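Local coordinates for protein haloacid dehalogenase/epoxide hydrolase family (Corynebacterium glutamicum ATCC 13032, PDB 2PR7) that is uncharacterised but, as a haloacid dehalogenase-like protein that binds a calcium ion, probably acts as a metal-dependent hydrolase, at residues G36-L40 with A83-I87. Sequence-based numbering, arbitrary orientation.
Sequences GTVIL and AADAI
Val38 pushes its CG2 methyl against the CG2 methyl of Ile87, 3.2 Å away, closer than two methyl groups normally sit. The two branched side chains meet at a slant, and Ile87 CG1 touches the same valine methyl at 4.0 Å. Ile87 holds CG1 between its backbone N and carbonyl carbon (chi1 57°), and from there the extended chain brings CD1 onto the backbone of Gly36, 3.7 Å from Gly36 O. Gly36 has no side chain to stand between that methyl and the strand, which lets it come close. Val38 CG2 also rests 3.7 Å from Ala83 O, while Val38 CG1, anti to the backbone N (chi1 -176°), meets Ala83 CB at 4.2 Å. Two residues further along the strand, Leu40 brings CD2 to within 4.1 Å of Ala83 CB. No hydrogen bond crosses; aliphatic groups meet one another and two backbone carbonyl oxygens. On the reverse side of the strand, Ile39 packs against Ile52 and Leu55 of helix 50-57. The end of helix 77-86 and the residue that follows it cover Gly36, Val38 and Leu40, alternate positions of a strand inside the parallel sheet, the layering of the Rossmann-like alpha/beta core of the HAD fold.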
loop_
_atom_site.group_PDB
_atom_site.type_symbol
_atom_site.label_atom_id
_atom_site.label_comp_id
_atom_site.label_asym_id
_atom_site.label_seq_id
_atom_site.Cartn_x
_atom_site.Cartn_y
_atom_site.Cartn_z
ATOM N N GLY A 36 9.016 3.716 3.037
ATOM C CA GLY A 36 8.096 3.278 4.076
ATOM C C GLY A 36 6.874 2.609 3.469
ATOM O O GLY A 36 6.424 2.984 2.399
ATOM N N THR A 37 6.379 1.573 4.135
ATOM C CA THR A 37 5.315 0.751 3.581
ATOM C C THR A 37 4.183 0.585 4.562
ATOM O O THR A 37 4.392 0.266 5.729
ATOM C CB THR A 37 5.834 -0.633 3.150
ATOM O OG1 THR A 37 6.543 -1.284 4.226
ATOM C CG2 THR A 37 6.769 -0.460 1.986
ATOM N N VAL A 38 2.964 0.841 4.078
ATOM C CA VAL A 38 1.749 0.704 4.876
ATOM C C VAL A 38 0.703 -0.058 4.086
ATOM O O VAL A 38 0.510 0.205 2.896
ATOM C CB VAL A 38 1.140 2.070 5.257
ATOM C CG1 VAL A 38 -0.067 1.868 6.181
ATOM C CG2 VAL A 38 2.122 2.898 5.927
ATOM N N ILE A 39 0.028 -1.003 4.731
ATOM C CA ILE A 39 -1.172 -1.606 4.182
ATOM C C ILE A 39 -2.315 -0.795 4.755
ATOM O O ILE A 39 -2.422 -0.640 5.980
ATOM C CB ILE A 39 -1.337 -3.094 4.570
ATOM C CG1 ILE A 39 -0.244 -3.934 3.904
ATOM C CG2 ILE A 39 -2.732 -3.589 4.199
ATOM C CD1 ILE A 39 -0.205 -5.388 4.278
ATOM N N LEU A 40 -3.128 -0.242 3.860
ATOM C CA LEU A 40 -4.323 0.535 4.242
ATOM C C LEU A 40 -5.481 -0.208 3.641
ATOM O O LEU A 40 -5.675 -0.223 2.412
ATOM C CB LEU A 40 -4.314 1.976 3.756
ATOM C CG LEU A 40 -5.500 2.883 4.106
ATOM C CD1 LEU A 40 -5.597 3.087 5.631
ATOM C CD2 LEU A 40 -5.385 4.191 3.373
ATOM N N ALA A 83 -2.496 6.878 7.054
ATOM C CA ALA A 83 -1.470 6.008 6.490
ATOM C C ALA A 83 -0.134 6.753 6.350
ATOM O O ALA A 83 0.922 6.256 6.776
ATOM C CB ALA A 83 -1.930 5.495 5.145
ATOM N N ALA A 84 -0.216 7.990 5.838
ATOM C CA ALA A 84 0.957 8.829 5.675
ATOM C C ALA A 84 1.577 9.097 7.056
ATOM O O ALA A 84 2.801 8.913 7.271
ATOM C CB ALA A 84 0.589 10.125 4.949
ATOM N N ASP A 85 0.739 9.532 8.002
ATOM C CA ASP A 85 1.187 9.759 9.389
ATOM C C ASP A 85 1.905 8.536 9.980
ATOM O O ASP A 85 2.928 8.690 10.660
ATOM C CB ASP A 85 0.002 10.153 10.305
ATOM C CG ASP A 85 -0.569 11.550 9.999
ATOM O OD1 ASP A 85 0.016 12.322 9.216
ATOM O OD2 ASP A 85 -1.632 11.878 10.554
ATOM N N ALA A 86 1.396 7.329 9.687
ATOM C CA ALA A 86 1.941 6.069 10.261
ATOM C C ALA A 86 3.413 5.826 9.903
ATOM O O ALA A 86 4.131 5.130 10.623
ATOM C CB ALA A 86 1.084 4.845 9.801
ATOM N N ILE A 87 3.845 6.360 8.754
ATOM C CA ILE A 87 5.226 6.217 8.297
ATOM C C ILE A 87 5.935 7.573 8.266
ATOM O O ILE A 87 6.992 7.721 7.624
ATOM C CB ILE A 87 5.325 5.449 6.945
ATOM C CG1 ILE A 87 4.506 6.142 5.852
ATOM C CG2 ILE A 87 4.870 4.027 7.152
ATOM C CD1 ILE A 87 4.716 5.536 4.444
#